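Local coordinates for protein putative alpha-L-fucosidase (Bacteroides thetaiotaomicron, PDB 4H41) that is a putative alpha-L-fucosidase with a TIM-barrel fold, thought to hydrolyse fucosyl linkages in host glycans, at residues Y84-Y88 against E145-Y150; F290-R294 against R332-Y336. All coordinates share one frame. Residue numbers count along the deposited sequence, not the author numbering.

Contact 1: Y84-Y88 against E145-Y150; sequences YPSPY and EVWKMY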
ATOM      1  N   TYR B  84      -3.642  -8.331 -26.562  1.00 23.58           N
ATOM      2  CA  TYR B  84      -3.255  -8.344 -27.976  1.00 23.68           C
ATOM      3  C   TYR B  84      -4.468  -7.880 -28.817  1.00 28.39           C
ATOM      4  O   TYR B  84      -5.589  -7.917 -28.300  1.00 26.95           O
ATOM      5  CB  TYR B  84      -2.782  -9.751 -28.378  1.00 24.17           C
ATOM      6  CG  TYR B  84      -3.896 -10.770 -28.475  1.00 25.14           C
ATOM      7  CD1 TYR B  84      -4.426 -11.361 -27.335  1.00 25.92           C
ATOM      8  CD2 TYR B  84      -4.429 -11.134 -29.707  1.00 27.29           C
ATOM      9  CE1 TYR B  84      -5.481 -12.264 -27.414  1.00 25.96           C
ATOM     10  CE2 TYR B  84      -5.462 -12.064 -29.800  1.00 27.94           C
ATOM     11  CZ  TYR B  84      -5.939 -12.676 -28.651  1.00 28.14           C
ATOM     12  OH  TYR B  84      -7.034 -13.498 -28.706  1.00 29.79           O
ATOM     13  N   PRO B  85      -4.273  -7.507 -30.097  1.00 27.12           N
ATOM     14  CA  PRO B  85      -5.392  -6.973 -30.898  1.00 27.54           C
ATOM     15  C   PRO B  85      -6.258  -8.090 -31.454  1.00 32.14           C
ATOM     16  O   PRO B  85      -6.169  -8.435 -32.625  1.00 30.29           O
ATOM     17  CB  PRO B  85      -4.689  -6.162 -31.992  1.00 30.67           C
ATOM     18  CG  PRO B  85      -3.390  -6.843 -32.176  1.00 34.21           C
ATOM     19  CD  PRO B  85      -2.995  -7.381 -30.821  1.00 29.24           C
ATOM     20  N   SER B  86      -7.075  -8.676 -30.580  1.00 28.94           N
ATOM     21  CA  SER B  86      -7.952  -9.799 -30.909  1.00 28.01           C
ATOM     22  C   SER B  86      -9.087  -9.403 -31.837  1.00 30.33           C
ATOM     23  O   SER B  86      -9.998  -8.721 -31.384  1.00 26.85           O
ATOM     24  CB  SER B  86      -8.564 -10.364 -29.625  1.00 26.85           C
ATOM     25  OG  SER B  86      -9.666 -11.222 -29.876  1.00 26.28           O
ATOM     26  N   PRO B  87      -9.152  -9.895 -33.097  1.00 29.65           N
ATOM     27  CA  PRO B  87     -10.309  -9.557 -33.939  1.00 30.82           C
ATOM     28  C   PRO B  87     -11.630  -9.977 -33.284  1.00 33.39           C
ATOM     29  O   PRO B  87     -12.587  -9.224 -33.304  1.00 31.39           O
ATOM     30  CB  PRO B  87     -10.048 -10.340 -35.245  1.00 33.76           C
ATOM     31  CG  PRO B  87      -8.595 -10.545 -35.262  1.00 38.36           C
ATOM     32  CD  PRO B  87      -8.168 -10.700 -33.842  1.00 32.98           C
ATOM     33  N   TYR B  88     -11.655 -11.128 -32.610  1.00 30.47           N
ATOM     34  CA  TYR B  88     -12.879 -11.603 -31.959  1.00 30.10           C
ATOM     35  C   TYR B  88     -13.302 -10.709 -30.792  1.00 30.70           C
ATOM     36  O   TYR B  88     -14.457 -10.294 -30.746  1.00 30.55           O
ATOM     37  CB  TYR B  88     -12.701 -13.054 -31.479  1.00 31.74           C
ATOM     38  CG  TYR B  88     -13.864 -13.562 -30.655  1.00 33.05           C
ATOM     39  CD1 TYR B  88     -15.051 -13.944 -31.258  1.00 36.28           C
ATOM     40  CD2 TYR B  88     -13.773 -13.665 -29.273  1.00 30.87           C
ATOM     41  CE1 TYR B  88     -16.121 -14.425 -30.506  1.00 35.66           C
ATOM     42  CE2 TYR B  88     -14.846 -14.106 -28.509  1.00 30.06           C
ATOM     43  CZ  TYR B  88     -16.014 -14.503 -29.130  1.00 37.30           C
ATOM     44  OH  TYR B  88     -17.073 -14.989 -28.399  1.00 36.81           O
ATOM     45  N   GLU B 145      -7.683 -18.109 -33.001  1.00 31.64           N
ATOM     46  CA  GLU B 145      -6.998 -16.956 -33.622  1.00 31.07           C
ATOM     47  C   GLU B 145      -5.569 -16.813 -33.113  1.00 30.36           C
ATOM     48  O   GLU B 145      -4.673 -16.494 -33.886  1.00 28.67           O
ATOM     49  CB  GLU B 145      -7.813 -15.644 -33.455  1.00 32.41           C
ATOM     50  CG  GLU B 145      -7.904 -15.118 -32.052  1.00 36.66           C
ATOM     51  CD  GLU B 145      -8.722 -13.859 -31.841  1.00 44.67           C
ATOM     52  OE1 GLU B 145      -9.568 -13.505 -32.690  1.00 34.68           O
ATOM     53  OE2 GLU B 145      -8.540 -13.251 -30.767  1.00 33.71           O
ATOM     54  N   VAL B 146      -5.340 -17.110 -31.846  1.00 28.23           N
ATOM     55  CA  VAL B 146      -4.023 -17.012 -31.254  1.00 26.43           C
ATOM     56  C   VAL B 146      -3.062 -18.067 -31.827  1.00 29.10           C
ATOM     57  O   VAL B 146      -1.901 -17.753 -32.042  1.00 29.04           O
ATOM     58  CB  VAL B 146      -4.152 -17.063 -29.714  1.00 30.39           C
ATOM     59  CG1 VAL B 146      -2.881 -17.515 -29.057  1.00 30.40           C
ATOM     60  CG2 VAL B 146      -4.586 -15.688 -29.211  1.00 29.07           C
ATOM     61  N   TRP B 147      -3.513 -19.277 -32.089  1.00 29.46           N
ATOM     62  CA  TRP B 147      -2.641 -20.264 -32.746  1.00 29.47           C
ATOM     63  C   TRP B 147      -2.226 -19.756 -34.134  1.00 31.59           C
ATOM     64  O   TRP B 147      -1.058 -19.828 -34.507  1.00 30.95           O
ATOM     65  CB  TRP B 147      -3.305 -21.639 -32.893  1.00 29.17           C
ATOM     66  CG  TRP B 147      -2.327 -22.643 -33.429  1.00 30.78           C
ATOM     67  CD1 TRP B 147      -2.284 -23.156 -34.699  1.00 34.93           C
ATOM     68  CD2 TRP B 147      -1.115 -23.054 -32.789  1.00 30.24           C
ATOM     69  NE1 TRP B 147      -1.153 -23.929 -34.858  1.00 34.27           N
ATOM     70  CE2 TRP B 147      -0.424 -23.892 -33.695  1.00 36.39           C
ATOM     71  CE3 TRP B 147      -0.590 -22.875 -31.500  1.00 31.00           C
ATOM     72  CZ2 TRP B 147       0.814 -24.462 -33.384  1.00 36.13           C
ATOM     73  CZ3 TRP B 147       0.647 -23.422 -31.207  1.00 32.89           C
ATOM     74  CH2 TRP B 147       1.313 -24.237 -32.128  1.00 34.64           C
ATOM     75  N   LYS B 148      -3.174 -19.192 -34.871  1.00 29.96           N
ATOM     76  CA  LYS B 148      -2.891 -18.695 -36.220  1.00 30.91           C
ATOM     77  C   LYS B 148      -2.024 -17.451 -36.218  1.00 34.27           C
ATOM     78  O   LYS B 148      -1.107 -17.347 -37.025  1.00 31.68           O
ATOM     79  CB  LYS B 148      -4.193 -18.404 -36.968  1.00 35.84           C
ATOM     80  CG  LYS B 148      -4.946 -19.689 -37.324  1.00 57.15           C
ATOM     81  CD  LYS B 148      -6.402 -19.427 -37.712  1.00 72.49           C
HETATM   82  N   MSE B 149      -2.306 -16.517 -35.311  1.00 30.13           N
HETATM   83  CA  MSE B 149      -1.601 -15.233 -35.257  1.00 28.46           C
HETATM   84  C   MSE B 149      -0.221 -15.341 -34.606  1.00 31.32           C
HETATM   85  O   MSE B 149       0.697 -14.652 -35.019  1.00 32.55           O
HETATM   86  CB  MSE B 149      -2.442 -14.210 -34.480  1.00 28.61           C
HETATM   87  CG  MSE B 149      -3.726 -13.790 -35.200  1.00 35.27           C
HETATM   88 SE   MSE B 149      -4.908 -12.805 -33.932  0.75 40.44          SE
HETATM   89  CE  MSE B 149      -3.830 -11.157 -33.856  1.00 36.96           C
ATOM     90  N   TYR B 150      -0.081 -16.196 -33.597  1.00 27.09           N
ATOM     91  CA  TYR B 150       1.154 -16.309 -32.813  1.00 25.90           C
ATOM     92  C   TYR B 150       1.762 -17.718 -32.753  1.00 30.22           C
ATOM     93  O   TYR B 150       2.963 -17.849 -32.934  1.00 30.69           O
ATOM     94  CB  TYR B 150       0.873 -15.829 -31.365  1.00 25.45           C
ATOM     95  CG  TYR B 150       0.356 -14.412 -31.313  1.00 26.40           C
ATOM     96  CD1 TYR B 150       1.217 -13.329 -31.471  1.00 26.88           C
ATOM     97  CD2 TYR B 150      -0.984 -14.144 -31.053  1.00 26.16           C
ATOM     98  CE1 TYR B 150       0.733 -12.024 -31.525  1.00 25.35           C
ATOM     99  CE2 TYR B 150      -1.480 -12.842 -31.101  1.00 26.50           C
ATOM    100  CZ  TYR B 150      -0.606 -11.782 -31.289  1.00 26.56           C
ATOM    101  OH  TYR B 150      -1.087 -10.520 -31.342  1.00 26.96           O
TER

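Contact 2: F290-R294 against R332-Y336; sequences FDKLR and RYREY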
ATOM      1  N   PHE B 290      11.171 -13.355   3.020  1.00 15.55           N
ATOM      2  CA  PHE B 290      11.983 -14.420   2.447  1.00 15.53           C
ATOM      3  C   PHE B 290      11.822 -15.763   3.184  1.00 15.32           C
ATOM      4  O   PHE B 290      11.621 -16.796   2.542  1.00 15.47           O
ATOM      5  CB  PHE B 290      13.466 -14.040   2.439  1.00 17.39           C
ATOM      6  CG  PHE B 290      14.311 -15.221   2.014  1.00 19.06           C
ATOM      7  CD1 PHE B 290      14.145 -15.800   0.761  1.00 21.38           C
ATOM      8  CD2 PHE B 290      15.143 -15.852   2.917  1.00 21.90           C
ATOM      9  CE1 PHE B 290      14.875 -16.940   0.402  1.00 22.65           C
ATOM     10  CE2 PHE B 290      15.827 -17.018   2.572  1.00 24.13           C
ATOM     11  CZ  PHE B 290      15.716 -17.524   1.305  1.00 21.45           C
ATOM     12  N   ASP B 291      11.896 -15.758   4.510  1.00 13.89           N
ATOM     13  CA  ASP B 291      11.802 -17.043   5.256  1.00 15.65           C
ATOM     14  C   ASP B 291      10.499 -17.755   5.018  1.00 16.32           C
ATOM     15  O   ASP B 291      10.485 -18.975   4.980  1.00 15.39           O
ATOM     16  CB  ASP B 291      12.035 -16.884   6.765  1.00 18.56           C
ATOM     17  CG  ASP B 291      13.499 -16.983   7.176  1.00 25.45           C
ATOM     18  OD1 ASP B 291      14.333 -17.404   6.332  1.00 20.87           O
ATOM     19  OD2 ASP B 291      13.793 -16.764   8.376  1.00 22.39           O
ATOM     20  N   LYS B 292       9.412 -17.021   4.731  1.00 12.80           N
ATOM     21  CA  LYS B 292       8.149 -17.695   4.403  1.00 13.52           C
ATOM     22  C   LYS B 292       8.243 -18.357   3.041  1.00 15.71           C
ATOM     23  O   LYS B 292       7.800 -19.509   2.880  1.00 15.00           O
ATOM     24  CB  LYS B 292       6.978 -16.720   4.436  1.00 15.06           C
ATOM     25  CG  LYS B 292       6.653 -16.229   5.845  1.00 18.21           C
ATOM     26  CD  LYS B 292       5.607 -15.120   5.817  1.00 18.36           C
ATOM     27  CE  LYS B 292       5.343 -14.576   7.216  1.00 20.82           C
ATOM     28  NZ  LYS B 292       4.250 -13.564   7.170  1.00 27.73           N
ATOM     29  N   LEU B 293       8.811 -17.652   2.050  1.00 14.18           N
ATOM     30  CA  LEU B 293       8.989 -18.211   0.708  1.00 14.01           C
ATOM     31  C   LEU B 293       9.908 -19.449   0.812  1.00 17.62           C
ATOM     32  O   LEU B 293       9.648 -20.495   0.201  1.00 16.47           O
ATOM     33  CB  LEU B 293       9.597 -17.189  -0.242  1.00 13.78           C
ATOM     34  CG  LEU B 293       9.802 -17.685  -1.680  1.00 16.96           C
ATOM     35  CD1 LEU B 293       8.529 -18.158  -2.318  1.00 15.68           C
ATOM     36  CD2 LEU B 293      10.381 -16.590  -2.565  1.00 17.58           C
ATOM     37  N   ARG B 294      10.983 -19.310   1.585  1.00 15.96           N
ATOM     38  CA  ARG B 294      11.983 -20.388   1.767  1.00 16.43           C
ATOM     39  C   ARG B 294      11.271 -21.625   2.313  1.00 17.53           C
ATOM     40  O   ARG B 294      11.506 -22.711   1.858  1.00 19.36           O
ATOM     41  CB  ARG B 294      13.114 -19.939   2.722  1.00 17.87           C
ATOM     42  CG  ARG B 294      14.105 -20.997   2.920  1.00 29.26           C
ATOM     43  CD  ARG B 294      15.180 -20.681   3.914  1.00 25.72           C
ATOM     44  NE  ARG B 294      14.697 -20.150   5.168  1.00 34.05           N
ATOM     45  CZ  ARG B 294      14.213 -20.841   6.195  1.00 33.02           C
ATOM     46  NH1 ARG B 294      14.153 -22.164   6.150  1.00 28.90           N
ATOM     47  NH2 ARG B 294      13.842 -20.219   7.297  1.00 27.74           N
ATOM     48  N   ARG B 332      18.151 -11.891  -1.043  1.00 14.58           N
ATOM     49  CA  ARG B 332      18.079 -12.991  -0.041  1.00 13.66           C
ATOM     50  C   ARG B 332      17.945 -14.341  -0.732  1.00 17.26           C
ATOM     51  O   ARG B 332      18.544 -15.333  -0.292  1.00 13.76           O
ATOM     52  CB  ARG B 332      16.904 -12.794   0.925  1.00 14.73           C
ATOM     53  CG  ARG B 332      16.875 -11.499   1.729  1.00 15.08           C
ATOM     54  CD  ARG B 332      17.975 -11.326   2.775  1.00 16.48           C
ATOM     55  NE  ARG B 332      19.298 -11.038   2.209  1.00 17.51           N
ATOM     56  CZ  ARG B 332      19.677  -9.904   1.620  1.00 19.42           C
ATOM     57  NH1 ARG B 332      18.845  -8.864   1.540  1.00 17.86           N
ATOM     58  NH2 ARG B 332      20.892  -9.792   1.120  1.00 21.50           N
ATOM     59  N   TYR B 333      17.160 -14.382  -1.818  1.00 14.14           N
ATOM     60  CA  TYR B 333      16.942 -15.583  -2.638  1.00 14.80           C
ATOM     61  C   TYR B 333      18.246 -16.040  -3.275  1.00 18.65           C
ATOM     62  O   TYR B 333      18.620 -17.220  -3.182  1.00 16.76           O
ATOM     63  CB  TYR B 333      15.871 -15.270  -3.688  1.00 14.61           C
ATOM     64  CG  TYR B 333      15.524 -16.417  -4.584  1.00 15.74           C
ATOM     65  CD1 TYR B 333      16.239 -16.652  -5.745  1.00 16.87           C
ATOM     66  CD2 TYR B 333      14.479 -17.280  -4.272  1.00 16.75           C
ATOM     67  CE1 TYR B 333      15.928 -17.724  -6.582  1.00 14.84           C
ATOM     68  CE2 TYR B 333      14.123 -18.323  -5.129  1.00 17.27           C
ATOM     69  CZ  TYR B 333      14.868 -18.558  -6.267  1.00 20.06           C
ATOM     70  OH  TYR B 333      14.576 -19.628  -7.063  1.00 19.26           O
ATOM     71  N   ARG B 334      18.982 -15.119  -3.879  1.00 16.71           N
ATOM     72  CA  ARG B 334      20.267 -15.458  -4.481  1.00 14.77           C
ATOM     73  C   ARG B 334      21.271 -15.942  -3.473  1.00 19.51           C
ATOM     74  O   ARG B 334      22.099 -16.806  -3.794  1.00 17.85           O
ATOM     75  CB  ARG B 334      20.865 -14.249  -5.225  1.00 17.44           C
ATOM     76  CG  ARG B 334      20.145 -13.929  -6.526  1.00 19.22           C
ATOM     77  CD  ARG B 334      21.052 -13.258  -7.518  1.00 25.44           C
ATOM     78  NE  ARG B 334      21.584 -12.020  -6.967  1.00 29.70           N
ATOM     79  CZ  ARG B 334      22.847 -11.798  -6.604  1.00 40.10           C
ATOM     80  NH1 ARG B 334      23.760 -12.757  -6.713  1.00 40.11           N
ATOM     81  NH2 ARG B 334      23.209 -10.613  -6.143  1.00 38.91           N
ATOM     82  N   GLU B 335      21.258 -15.361  -2.265  1.00 15.62           N
ATOM     83  CA  GLU B 335      22.175 -15.798  -1.230  1.00 16.62           C
ATOM     84  C   GLU B 335      21.891 -17.250  -0.779  1.00 18.97           C
ATOM     85  O   GLU B 335      22.790 -18.073  -0.679  1.00 18.77           O
ATOM     86  CB  GLU B 335      22.101 -14.833  -0.023  1.00 19.00           C
ATOM     87  CG  GLU B 335      22.826 -13.546  -0.332  1.00 30.66           C
ATOM     88  CD  GLU B 335      22.746 -12.454   0.716  1.00 50.18           C
ATOM     89  OE1 GLU B 335      22.024 -12.653   1.716  1.00 28.03           O
ATOM     90  OE2 GLU B 335      23.296 -11.354   0.473  1.00 38.58           O
ATOM     91  N   TYR B 336      20.641 -17.575  -0.566  1.00 14.52           N
ATOM     92  CA  TYR B 336      20.218 -18.917  -0.141  1.00 14.32           C
ATOM     93  C   TYR B 336      20.480 -19.967  -1.186  1.00 18.62           C
ATOM     94  O   TYR B 336      20.865 -21.076  -0.822  1.00 18.80           O
ATOM     95  CB  TYR B 336      18.728 -18.866   0.217  1.00 14.03           C
ATOM     96  CG  TYR B 336      18.106 -20.192   0.587  1.00 16.26           C
ATOM     97  CD1 TYR B 336      18.249 -20.726   1.865  1.00 18.81           C
ATOM     98  CD2 TYR B 336      17.389 -20.930  -0.347  1.00 17.73           C
ATOM     99  CE1 TYR B 336      17.667 -21.951   2.204  1.00 19.34           C
ATOM    100  CE2 TYR B 336      16.833 -22.172  -0.023  1.00 18.72           C
ATOM    101  CZ  TYR B 336      16.924 -22.646   1.261  1.00 20.66           C
ATOM    102  OH  TYR B 336      16.331 -23.857   1.535  1.00 18.91           O
TER

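Contact 1: Y84-Y88 against E145-Y150
The Y84 ring is the apolar centre of this contact. It lies against three residues of helix 136-151. V146 CG2 is 3.3 Å from Y84 CZ. The Y150 ring turns its edge to the face of Y84 in an offset edge-to-face pair, with planes at 90° and centroids 5.7 Å apart. M149, a selenomethionine, makes a Met-aromatic contact at the edge of the Y84 ring, with SE 5.5 Å from the centroid. M149 SE also packs 3.9 Å from P87 CD. V102 of helix 101-111 touches both Y84 and Y150. Nearby, P85 centres an inverse gamma turn, closed by a 2.8 Å hydrogen bond from S86 N to Y84 O.

The polar edge is built on the E145 carboxylate. E145 OE2 accepts a 2.6 Å hydrogen bond from Y84 OH and a very short 2.5 Å hydrogen bond from S86 OG. E145 OE1 accepts a 3.2 Å hydrogen bond from Y88 N. Further out, Y88 OH is hydrogen-bonded to D138, an earlier residue of helix 136-151. S86 is the N-cap of helix 87-91, and its OG also takes the L89 amide. A glutamate from one helix thus meets the capped N terminus of another. This joins the excursion after barrel strand 70-73 to helix 136-151, which precedes strand 157-162 of the TIM barrel.

Contact 2: F290-R294 against R332-Y336
Two outer helices of the TIM barrel meet here, 290-302 and 324-337. They flank the last barrel strand, 307-310, in sequence. Their short segments run roughly the same way, with a crossing angle of -47° and axes 10.9 Å apart at closest approach. No hydrogen bond crosses between the segments, so side-chain packing makes the contact.

F290 starts the helix and fills the centre. R332 CB sits over one face of its ring in a CH-pi contact, 3.7 Å from F290 CG. The ring also reaches the facing backbone, with F290 CE1 3.9 Å from Y333 CA. Its edge points to the face of Y336 in an offset edge-to-face pair, with planes at 63°. The backbone N of F290 is hydrogen-bonded to N50 of the third subunit.

The CA-to-CB bond of D291 points away from the second helix. D291 forms a salt bridge one turn on, with D291 OD1 3.0 Å from R294 NE. The matching pair on the other helix is R332 with E335, where R332 NH2 lies 2.9 Å from E335 OE2. L293 adds a looser apolar contact, L293 CD2 to Y333 CD2 at 4.5 Å.

R294 ends the segment. Its aliphatic chain lies along the Y336 ring: R294 CG is over the face, 4.0 Å from the centroid, and R294 CD is 3.3 Å from Y336 CE1.

In the fold
Following the chain from the N terminus, contact 1 comes first. It closes a loop of 56 residues that includes helix 101-111 and strand 115-119. The chain then adds the barrel strands from 157-162 to 269-273. Contact 2 opens only after this and closes a loop of 37 residues around the last strand, 307-310. The two loops are in series and neither nest nor cross. The centres of contact 1 and contact 2 lie about 39 Å apart, on opposite sides of the chain's centre. Contact 1 joins an early connection to a helix of the outer layer of the barrel. Contact 2 packs the last two long helices together, and Y333 OH is hydrogen-bonded back to I34 N of the first strand.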